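Local coordinates for TRAP solute Binding Protein (Uncultured marine bacterium, PDB 5I7I) that binds aromatic acids such as 3-hydroxybenzoate, probably as the extracytoplasmic solute receptor that delivers them to a TRAP transporter, at residues Val80-Val91 with Thr236-Lys246; Lys134-Phe142 with Ile258-Leu266. One frame throughout, in Å; residues are numbered along the deposited sequence.

Both contacts are built on one mixed five-stranded sheet, in which strand 237-243 is flanked by 87-91 and by the edge strand 136-143. Contact 1 lies inside the sheet: strand pairs with strand, most touching residues are buried, and regular backbone bonds join the strands, whose aromatic side chains reach the ligand at one end. Contact 2 fastens the sheet's margin to the turn between helices 252-259 and 264-287; it is smaller and only partly buried, and relies on one backbone bond, a little apolar packing and a salt bridge. The two touch where Phe238 N lies 2.7 Å from Phe142 O, and Trp89 NE1 packs 3.3 Å from Phe142 CZ.

Contact 1: Val80-Val91 with Thr236-Lys246; sequences VRDGVVDIVWTV and TPFLFLMNKAK. With 3HB (3-hydroxybenzoic acid), chain C.
Trp89 drives the CZ2 corner of its indole onto the ring of Phe238, CZ2 sitting 3.3 Å above the plane and over its centre; the two ring planes meet obliquely, at 43°. Val91 CG2 meets the edge of the same phenyl ring, 3.9 Å from Phe238 CD1. These three residues belong to the pocket for 3-hydroxybenzoate: Phe238 CZ approaches the ligand's O3 at 3.7 Å, and the ligand's C5 lies at the edge of the indole. With chi1 at -178°, CG of Trp89 is opposite the backbone N, which lays the indole along the sheet toward Phe238. Behind them, strands 87-91 and 237-243 run antiparallel, near the middle of the five-stranded sheet of this periplasmic-binding-protein-like fold. Val88 and Leu241 exchange two backbone bonds, as do Thr90 and Leu239. Farther along, Ile87 CG2 touches Phe240 CE1 at 3.6 Å, on the face that also carries Trp89. At the far end, Asn243 ND2 donates to Val80 O at 2.8 Å, nearly straight at 165° and within its amide plane, while Asn243 OD1 accepts from Lys246 N as the N-cap of helix 244-249.

Contact 2: Lys134-Phe142 with Ile258-Leu266; sequences KDYKVLAVF and IDNNAGLAL
Leu139 O receives the backbone N-H of Gly263 at 2.8 Å, a nearly linear bond (168° at the hydrogen) that ties an edge strand of the sheet to the start of a helix. Around it the packing is close. Ala262 CB rests 3.5 Å from Leu139 O, and Leu266 reaches back from the first turn of helix 264-287 to set CD2 against Ala140 CB at 3.7 Å; Leu266 also packs on Phe43 and Trp47 of helix 38-54. Leu139 CD2 meets Ile258 CG2, also at 3.7 Å; its chi1 of -55°, with CG opposite the carbonyl carbon, turns the branch toward helix 252-259. Leu139 and Ala140 form a classic beta bulge, both facing Phe240 on the neighbouring strand, and Gly263 holds the N-cap position with a positive phi that favours glycine. An irregular strand thus meets the turn between two helices. Looser by contrast is the flank where Lys137, its chain bent at the second torsion, reaches out to the carboxylate of Asp259, both residues partly exposed. Lys137 NZ forms a salt bridge with Asp259 OD1 at 2.6 Å, approaching from the syn side but 23° out of the carboxylate plane. Asp259 OD2 is hydrogen-bonded to Tyr247 OH, and the same tyrosine ring makes a cation-pi contact with Lys137. An asparagine in place of Asp259 would probably leave the ammonium of Lys137 without its carboxylate mate and its long chain freer to turn.

Contact 1: Val80-Val91 with Thr236-Lys246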
loop_
_atom_site.group_PDB
_atom_site.type_symbol
_atom_site.label_atom_id
_atom_site.label_comp_id
_atom_site.label_asym_id
_atom_site.label_seq_id
_atom_site.Cartn_x
_atom_site.Cartn_y
_atom_site.Cartn_z
ATOM N N VAL A 80 7.317 -13.211 -9.383
ATOM C CA VAL A 80 7.108 -14.146 -8.282
ATOM C C VAL A 80 6.145 -15.262 -8.687
ATOM O O VAL A 80 6.318 -16.417 -8.282
ATOM C CB VAL A 80 6.695 -13.422 -6.981
ATOM C CG1 VAL A 80 5.214 -13.024 -6.973
ATOM C CG2 VAL A 80 6.996 -14.310 -5.805
ATOM N N ARG A 81 5.124 -14.941 -9.494
ATOM C CA ARG A 81 4.182 -15.965 -9.942
ATOM C C ARG A 81 4.914 -17.044 -10.721
ATOM O O ARG A 81 4.693 -18.240 -10.510
ATOM C CB ARG A 81 3.109 -15.335 -10.834
ATOM C CG ARG A 81 2.065 -16.315 -11.398
ATOM C CD ARG A 81 1.267 -15.678 -12.566
ATOM N NE ARG A 81 2.169 -15.275 -13.644
ATOM C CZ ARG A 81 1.884 -14.386 -14.593
ATOM N NH1 ARG A 81 0.701 -13.793 -14.632
ATOM N NH2 ARG A 81 2.792 -14.092 -15.515
ATOM N N ASP A 82 5.811 -16.629 -11.606
ATOM C CA ASP A 82 6.472 -17.506 -12.563
ATOM C C ASP A 82 7.776 -18.084 -12.047
ATOM O O ASP A 82 8.380 -18.915 -12.739
ATOM C CB ASP A 82 6.742 -16.743 -13.864
ATOM C CG ASP A 82 5.472 -16.316 -14.566
ATOM O OD1 ASP A 82 4.422 -16.945 -14.329
ATOM O OD2 ASP A 82 5.526 -15.345 -15.347
ATOM N N GLY A 83 8.217 -17.688 -10.865
ATOM C CA GLY A 83 9.420 -18.263 -10.298
ATOM C C GLY A 83 10.710 -17.610 -10.734
ATOM O O GLY A 83 11.786 -18.162 -10.472
ATOM N N VAL A 84 10.628 -16.476 -11.426
ATOM C CA VAL A 84 11.816 -15.693 -11.754
ATOM C C VAL A 84 12.539 -15.298 -10.480
ATOM O O VAL A 84 13.775 -15.282 -10.417
ATOM C CB VAL A 84 11.402 -14.468 -12.586
ATOM C CG1 VAL A 84 12.599 -13.578 -12.886
ATOM C CG2 VAL A 84 10.695 -14.909 -13.856
ATOM N N VAL A 85 11.772 -14.932 -9.457
ATOM C CA VAL A 85 12.264 -14.676 -8.116
ATOM C C VAL A 85 11.354 -15.462 -7.184
ATOM O O VAL A 85 10.324 -15.986 -7.592
ATOM C CB VAL A 85 12.247 -13.172 -7.761
ATOM C CG1 VAL A 85 13.036 -12.390 -8.809
ATOM C CG2 VAL A 85 10.817 -12.628 -7.633
ATOM N N ASP A 86 11.733 -15.518 -5.916
ATOM C CA ASP A 86 11.020 -16.335 -4.950
ATOM C C ASP A 86 10.070 -15.561 -4.056
ATOM O O ASP A 86 9.063 -16.118 -3.618
ATOM C CB ASP A 86 12.040 -17.059 -4.077
ATOM C CG ASP A 86 12.914 -17.964 -4.890
ATOM O OD1 ASP A 86 12.359 -18.807 -5.609
ATOM O OD2 ASP A 86 14.136 -17.797 -4.849
ATOM N N ILE A 87 10.370 -14.307 -3.745
ATOM C CA ILE A 87 9.561 -13.484 -2.844
ATOM C C ILE A 87 9.565 -12.063 -3.382
ATOM O O ILE A 87 10.598 -11.573 -3.853
ATOM C CB ILE A 87 10.107 -13.475 -1.394
ATOM C CG1 ILE A 87 10.329 -14.895 -0.869
ATOM C CG2 ILE A 87 9.173 -12.686 -0.455
ATOM C CD1 ILE A 87 11.048 -14.923 0.466
ATOM N N VAL A 88 8.416 -11.388 -3.298
ATOM C CA VAL A 88 8.342 -9.967 -3.614
ATOM C C VAL A 88 7.521 -9.239 -2.570
ATOM O O VAL A 88 6.663 -9.810 -1.897
ATOM C CB VAL A 88 7.794 -9.656 -5.016
ATOM C CG1 VAL A 88 8.652 -10.345 -6.066
ATOM C CG2 VAL A 88 6.346 -10.056 -5.123
ATOM N N TRP A 89 7.805 -7.936 -2.459
ATOM C CA TRP A 89 6.935 -6.973 -1.797
ATOM C C TRP A 89 6.563 -5.940 -2.842
ATOM O O TRP A 89 7.438 -5.392 -3.518
ATOM C CB TRP A 89 7.636 -6.321 -0.608
ATOM C CG TRP A 89 6.765 -5.345 0.160
ATOM C CD1 TRP A 89 6.014 -5.623 1.251
ATOM C CD2 TRP A 89 6.601 -3.948 -0.094
ATOM N NE1 TRP A 89 5.370 -4.495 1.687
ATOM C CE2 TRP A 89 5.716 -3.452 0.879
ATOM C CE3 TRP A 89 7.109 -3.070 -1.047
ATOM C CZ2 TRP A 89 5.341 -2.114 0.935
ATOM C CZ3 TRP A 89 6.717 -1.750 -1.008
ATOM C CH2 TRP A 89 5.845 -1.284 -0.026
ATOM N N THR A 90 5.266 -5.688 -3.004
ATOM C CA THR A 90 4.865 -4.737 -4.024
ATOM C C THR A 90 3.520 -4.113 -3.666
ATOM O O THR A 90 2.927 -4.416 -2.635
ATOM C CB THR A 90 4.847 -5.429 -5.387
ATOM O OG1 THR A 90 4.681 -4.422 -6.386
ATOM C CG2 THR A 90 3.730 -6.458 -5.477
ATOM N N VAL A 91 3.060 -3.215 -4.539
ATOM C CA VAL A 91 1.747 -2.579 -4.432
ATOM C C VAL A 91 0.812 -3.290 -5.400
ATOM O O VAL A 91 1.095 -3.346 -6.599
ATOM C CB VAL A 91 1.827 -1.073 -4.749
ATOM C CG1 VAL A 91 0.452 -0.430 -4.765
ATOM C CG2 VAL A 91 2.701 -0.318 -3.721
ATOM N N THR A 236 -3.661 1.840 0.191
ATOM C CA THR A 236 -3.543 0.918 -0.935
ATOM C C THR A 236 -2.870 -0.379 -0.480
ATOM O O THR A 236 -1.903 -0.338 0.299
ATOM C CB THR A 236 -2.843 1.556 -2.156
ATOM O OG1 THR A 236 -3.127 0.835 -3.355
ATOM C CG2 THR A 236 -1.328 1.648 -1.960
ATOM N N PRO A 237 -3.411 -1.533 -0.862
ATOM C CA PRO A 237 -2.854 -2.803 -0.382
ATOM C C PRO A 237 -1.480 -3.127 -0.942
ATOM O O PRO A 237 -1.219 -2.996 -2.143
ATOM C CB PRO A 237 -3.892 -3.835 -0.818
ATOM C CG PRO A 237 -5.143 -3.088 -0.822
ATOM C CD PRO A 237 -4.789 -1.724 -1.339
ATOM N N PHE A 238 -0.615 -3.564 -0.039
ATOM C CA PHE A 238 0.668 -4.176 -0.331
ATOM C C PHE A 238 0.543 -5.695 -0.362
ATOM O O PHE A 238 -0.218 -6.282 0.404
ATOM C CB PHE A 238 1.655 -3.843 0.785
ATOM C CG PHE A 238 1.916 -2.378 1.004
ATOM C CD1 PHE A 238 2.154 -1.518 -0.053
ATOM C CD2 PHE A 238 1.984 -1.897 2.295
ATOM C CE1 PHE A 238 2.446 -0.177 0.174
ATOM C CE2 PHE A 238 2.291 -0.565 2.549
ATOM C CZ PHE A 238 2.529 0.292 1.478
ATOM N N LEU A 239 1.325 -6.325 -1.237
ATOM C CA LEU A 239 1.387 -7.774 -1.350
ATOM C C LEU A 239 2.787 -8.221 -0.977
ATOM O O LEU A 239 3.773 -7.745 -1.551
ATOM C CB LEU A 239 1.113 -8.223 -2.783
ATOM C CG LEU A 239 -0.178 -7.704 -3.414
ATOM C CD1 LEU A 239 -0.281 -8.155 -4.864
ATOM C CD2 LEU A 239 -1.384 -8.181 -2.600
ATOM N N PHE A 240 2.863 -9.166 -0.045
ATOM C CA PHE A 240 4.112 -9.823 0.337
ATOM C C PHE A 240 3.885 -11.290 -0.000
ATOM O O PHE A 240 3.101 -11.971 0.668
ATOM C CB PHE A 240 4.393 -9.584 1.818
ATOM C CG PHE A 240 5.762 -10.056 2.299
ATOM C CD1 PHE A 240 6.921 -9.860 1.563
ATOM C CD2 PHE A 240 5.867 -10.643 3.565
ATOM C CE1 PHE A 240 8.152 -10.273 2.082
ATOM C CE2 PHE A 240 7.063 -11.055 4.059
ATOM C CZ PHE A 240 8.201 -10.886 3.323
ATOM N N LEU A 241 4.493 -11.741 -1.100
ATOM C CA LEU A 241 4.133 -12.994 -1.747
ATOM C C LEU A 241 5.360 -13.844 -2.014
ATOM O O LEU A 241 6.446 -13.329 -2.278
ATOM C CB LEU A 241 3.504 -12.714 -3.119
ATOM C CG LEU A 241 2.282 -11.802 -3.151
ATOM C CD1 LEU A 241 1.856 -11.630 -4.592
ATOM C CD2 LEU A 241 1.165 -12.367 -2.321
ATOM N N MET A 242 5.164 -15.161 -1.969
ATOM C CA MET A 242 6.197 -16.126 -2.299
ATOM C C MET A 242 5.724 -16.961 -3.479
ATOM O O MET A 242 4.525 -17.223 -3.653
ATOM C CB MET A 242 6.447 -17.029 -1.091
ATOM C CG MET A 242 7.555 -18.056 -1.276
ATOM S SD MET A 242 7.940 -18.908 0.249
ATOM C CE MET A 242 9.094 -17.811 1.029
ATOM N N ASN A 243 6.679 -17.408 -4.283
ATOM C CA ASN A 243 6.353 -18.308 -5.378
ATOM C C ASN A 243 5.783 -19.608 -4.822
ATOM O O ASN A 243 6.340 -20.202 -3.892
ATOM C CB ASN A 243 7.611 -18.586 -6.189
ATOM C CG ASN A 243 7.386 -19.624 -7.276
ATOM O OD1 ASN A 243 7.746 -20.784 -7.126
ATOM N ND2 ASN A 243 6.780 -19.204 -8.372
ATOM N N LYS A 244 4.664 -20.049 -5.395
ATOM C CA LYS A 244 3.961 -21.208 -4.858
ATOM C C LYS A 244 4.805 -22.469 -4.973
ATOM O O LYS A 244 4.941 -23.217 -4.004
ATOM C CB LYS A 244 2.629 -21.374 -5.591
ATOM C CG LYS A 244 1.634 -22.314 -4.933
ATOM C CD LYS A 244 0.243 -22.084 -5.507
ATOM C CE LYS A 244 -0.839 -22.646 -4.610
ATOM N NZ LYS A 244 -2.176 -22.394 -5.213
ATOM N N ALA A 245 5.369 -22.736 -6.156
ATOM C CA ALA A 245 6.145 -23.959 -6.340
ATOM C C ALA A 245 7.331 -23.999 -5.382
ATOM O O ALA A 245 7.670 -25.062 -4.840
ATOM C CB ALA A 245 6.609 -24.066 -7.791
ATOM N N LYS A 246 7.957 -22.845 -5.143
ATOM C CA LYS A 246 9.103 -22.794 -4.247
ATOM C C LYS A 246 8.681 -23.099 -2.815
ATOM O O LYS A 246 9.324 -23.896 -2.122
ATOM C CB LYS A 246 9.808 -21.442 -4.345
ATOM C CG LYS A 246 11.137 -21.368 -3.577
ATOM C CD LYS A 246 12.202 -22.300 -4.148
ATOM C CE LYS A 246 13.553 -22.032 -3.507
ATOM N NZ LYS A 246 14.670 -22.555 -4.341
HETATM C "C1'" 3HB C . 2.872 4.310 -3.218
HETATM O "O1'" 3HB C . 2.092 5.267 -2.977
HETATM O "O2'" 3HB C . 3.035 3.910 -4.400
HETATM C C1 3HB C . 3.678 3.667 -2.098
HETATM C C2 3HB C . 3.387 3.997 -0.775
HETATM C C3 3HB C . 4.108 3.436 0.249
HETATM C C4 3HB C . 5.135 2.571 -0.022
HETATM C C5 3HB C . 5.427 2.236 -1.341
HETATM C C6 3HB C . 4.706 2.784 -2.382
HETATM O O3 3HB C . 3.802 3.772 1.548
HETATM O O HOH W 1 3.522 -18.746 -7.791
#

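Contact 2: Lys134-Phe142 with Ile258-Leu266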
loop_
_atom_site.group_PDB
_atom_site.type_symbol
_atom_site.label_atom_id
_atom_site.label_comp_id
_atom_site.label_asym_id
_atom_site.label_seq_id
_atom_site.Cartn_x
_atom_site.Cartn_y
_atom_site.Cartn_z
ATOM N N LYS A 134 -4.726 -16.878 -5.562
ATOM C CA LYS A 134 -4.624 -18.332 -5.654
ATOM C C LYS A 134 -3.339 -18.800 -6.334
ATOM O O LYS A 134 -2.895 -19.928 -6.081
ATOM C CB LYS A 134 -5.859 -18.914 -6.361
ATOM C CG LYS A 134 -6.008 -18.519 -7.822
ATOM C CD LYS A 134 -7.224 -19.153 -8.480
ATOM C CE LYS A 134 -7.214 -18.880 -9.969
ATOM N NZ LYS A 134 -7.235 -17.419 -10.235
ATOM N N ASP A 135 -2.726 -17.979 -7.188
ATOM C CA ASP A 135 -1.542 -18.419 -7.918
ATOM C C ASP A 135 -0.249 -18.215 -7.133
ATOM O O ASP A 135 0.826 -18.471 -7.678
ATOM C CB ASP A 135 -1.420 -17.715 -9.277
ATOM C CG ASP A 135 -2.559 -18.061 -10.242
ATOM O OD1 ASP A 135 -3.216 -19.106 -10.062
ATOM O OD2 ASP A 135 -2.767 -17.281 -11.188
ATOM N N TYR A 136 -0.335 -17.754 -5.879
ATOM C CA TYR A 136 0.811 -17.401 -5.053
ATOM C C TYR A 136 0.711 -18.087 -3.699
ATOM O O TYR A 136 -0.364 -18.502 -3.257
ATOM C CB TYR A 136 0.858 -15.882 -4.801
ATOM C CG TYR A 136 0.727 -15.030 -6.043
ATOM C CD1 TYR A 136 -0.527 -14.738 -6.564
ATOM C CD2 TYR A 136 1.847 -14.567 -6.732
ATOM C CE1 TYR A 136 -0.668 -13.982 -7.714
ATOM C CE2 TYR A 136 1.717 -13.797 -7.885
ATOM C CZ TYR A 136 0.455 -13.518 -8.371
ATOM O OH TYR A 136 0.280 -12.756 -9.494
ATOM N N LYS A 137 1.851 -18.153 -3.024
ATOM C CA LYS A 137 1.883 -18.377 -1.585
ATOM C C LYS A 137 1.815 -17.006 -0.928
ATOM O O LYS A 137 2.741 -16.189 -1.064
ATOM C CB LYS A 137 3.152 -19.128 -1.167
ATOM C CG LYS A 137 3.393 -19.161 0.338
ATOM C CD LYS A 137 2.297 -19.869 1.117
ATOM C CE LYS A 137 2.611 -19.796 2.613
ATOM N NZ LYS A 137 1.616 -20.553 3.431
ATOM N N VAL A 138 0.737 -16.755 -0.209
ATOM C CA VAL A 138 0.556 -15.466 0.445
ATOM C C VAL A 138 1.375 -15.476 1.725
ATOM O O VAL A 138 1.198 -16.356 2.580
ATOM C CB VAL A 138 -0.919 -15.194 0.751
ATOM C CG1 VAL A 138 -1.073 -13.905 1.573
ATOM C CG2 VAL A 138 -1.732 -15.106 -0.537
ATOM N N LEU A 139 2.290 -14.516 1.861
ATOM C CA LEU A 139 2.928 -14.290 3.150
ATOM C C LEU A 139 2.102 -13.310 3.971
ATOM O O LEU A 139 1.699 -13.627 5.097
ATOM C CB LEU A 139 4.382 -13.835 2.988
ATOM C CG LEU A 139 5.253 -14.783 2.151
ATOM C CD1 LEU A 139 6.614 -14.160 1.948
ATOM C CD2 LEU A 139 5.363 -16.163 2.794
ATOM N N ALA A 140 1.789 -12.143 3.418
ATOM C CA ALA A 140 0.820 -11.268 4.065
ATOM C C ALA A 140 0.332 -10.267 3.052
ATOM O O ALA A 140 1.058 -9.900 2.126
ATOM C CB ALA A 140 1.435 -10.515 5.246
ATOM N N VAL A 141 -0.908 -9.832 3.237
ATOM C CA VAL A 141 -1.450 -8.654 2.578
ATOM C C VAL A 141 -1.760 -7.632 3.659
ATOM O O VAL A 141 -2.324 -7.978 4.705
ATOM C CB VAL A 141 -2.714 -9.007 1.781
ATOM C CG1 VAL A 141 -3.280 -7.778 1.083
ATOM C CG2 VAL A 141 -2.407 -10.087 0.756
ATOM N N PHE A 142 -1.318 -6.397 3.442
ATOM C CA PHE A 142 -1.425 -5.350 4.447
ATOM C C PHE A 142 -1.405 -4.006 3.729
ATOM O O PHE A 142 -1.505 -3.950 2.501
ATOM C CB PHE A 142 -0.357 -5.514 5.531
ATOM C CG PHE A 142 1.069 -5.548 5.051
ATOM C CD1 PHE A 142 1.677 -6.752 4.711
ATOM C CD2 PHE A 142 1.825 -4.389 4.996
ATOM C CE1 PHE A 142 3.003 -6.789 4.345
ATOM C CE2 PHE A 142 3.155 -4.428 4.633
ATOM C CZ PHE A 142 3.730 -5.632 4.296
ATOM N N ILE A 258 8.265 -20.743 7.534
ATOM C CA ILE A 258 7.623 -19.726 6.714
ATOM C C ILE A 258 6.240 -19.402 7.269
ATOM O O ILE A 258 5.876 -18.230 7.430
ATOM C CB ILE A 258 7.549 -20.164 5.240
ATOM C CG1 ILE A 258 8.952 -20.336 4.629
ATOM C CG2 ILE A 258 6.691 -19.166 4.428
ATOM C CD1 ILE A 258 9.810 -19.067 4.620
ATOM N N ASP A 259 5.464 -20.433 7.609
ATOM C CA ASP A 259 4.086 -20.200 8.038
ATOM C C ASP A 259 4.018 -19.555 9.416
ATOM O O ASP A 259 3.076 -18.799 9.693
ATOM C CB ASP A 259 3.300 -21.499 7.942
ATOM C CG ASP A 259 3.120 -21.948 6.491
ATOM O OD1 ASP A 259 2.984 -21.061 5.628
ATOM O OD2 ASP A 259 3.092 -23.153 6.204
ATOM N N ASN A 260 5.026 -19.777 10.256
ATOM C CA ASN A 260 5.150 -19.070 11.525
ATOM C C ASN A 260 5.499 -17.607 11.311
ATOM O O ASN A 260 5.438 -16.812 12.259
ATOM C CB ASN A 260 6.216 -19.754 12.388
ATOM C CG ASN A 260 6.253 -19.245 13.833
ATOM O OD1 ASN A 260 7.304 -18.833 14.335
ATOM N ND2 ASN A 260 5.121 -19.309 14.508
ATOM N N ASN A 261 5.856 -17.248 10.099
ATOM C CA ASN A 261 6.192 -15.892 9.704
ATOM C C ASN A 261 5.319 -15.437 8.553
ATOM O O ASN A 261 5.777 -14.789 7.614
ATOM C CB ASN A 261 7.673 -15.823 9.360
ATOM C CG ASN A 261 8.525 -15.943 10.586
ATOM O OD1 ASN A 261 8.686 -14.971 11.308
ATOM N ND2 ASN A 261 9.024 -17.146 10.873
ATOM N N ALA A 262 4.044 -15.816 8.605
ATOM C CA ALA A 262 3.085 -15.483 7.568
ATOM C C ALA A 262 1.714 -15.366 8.218
ATOM O O ALA A 262 1.527 -15.672 9.401
ATOM C CB ALA A 262 3.082 -16.532 6.446
ATOM N N GLY A 263 0.759 -14.922 7.423
ATOM C CA GLY A 263 -0.637 -14.956 7.799
ATOM C C GLY A 263 -1.056 -13.757 8.639
ATOM O O GLY A 263 -0.415 -12.711 8.643
ATOM N N LEU A 264 -2.151 -13.934 9.372
ATOM C CA LEU A 264 -2.754 -12.819 10.106
ATOM C C LEU A 264 -1.786 -12.175 11.096
ATOM O O LEU A 264 -1.776 -10.952 11.254
ATOM C CB LEU A 264 -4.015 -13.311 10.814
ATOM C CG LEU A 264 -4.888 -12.218 11.412
ATOM C CD1 LEU A 264 -5.508 -11.349 10.312
ATOM C CD2 LEU A 264 -5.966 -12.853 12.275
ATOM N N ALA A 265 -0.992 -12.982 11.798
ATOM C CA ALA A 265 -0.040 -12.412 12.747
ATOM C C ALA A 265 0.959 -11.510 12.042
ATOM O O ALA A 265 1.341 -10.462 12.574
ATOM C CB ALA A 265 0.682 -13.512 13.527
ATOM N N LEU A 266 1.411 -11.903 10.851
ATOM C CA LEU A 266 2.329 -11.042 10.110
ATOM C C LEU A 266 1.622 -9.788 9.614
ATOM O O LEU A 266 2.187 -8.697 9.653
ATOM C CB LEU A 266 2.990 -11.799 8.957
ATOM C CG LEU A 266 3.957 -10.964 8.130
ATOM C CD1 LEU A 266 5.128 -10.468 8.984
ATOM C CD2 LEU A 266 4.487 -11.763 6.939
#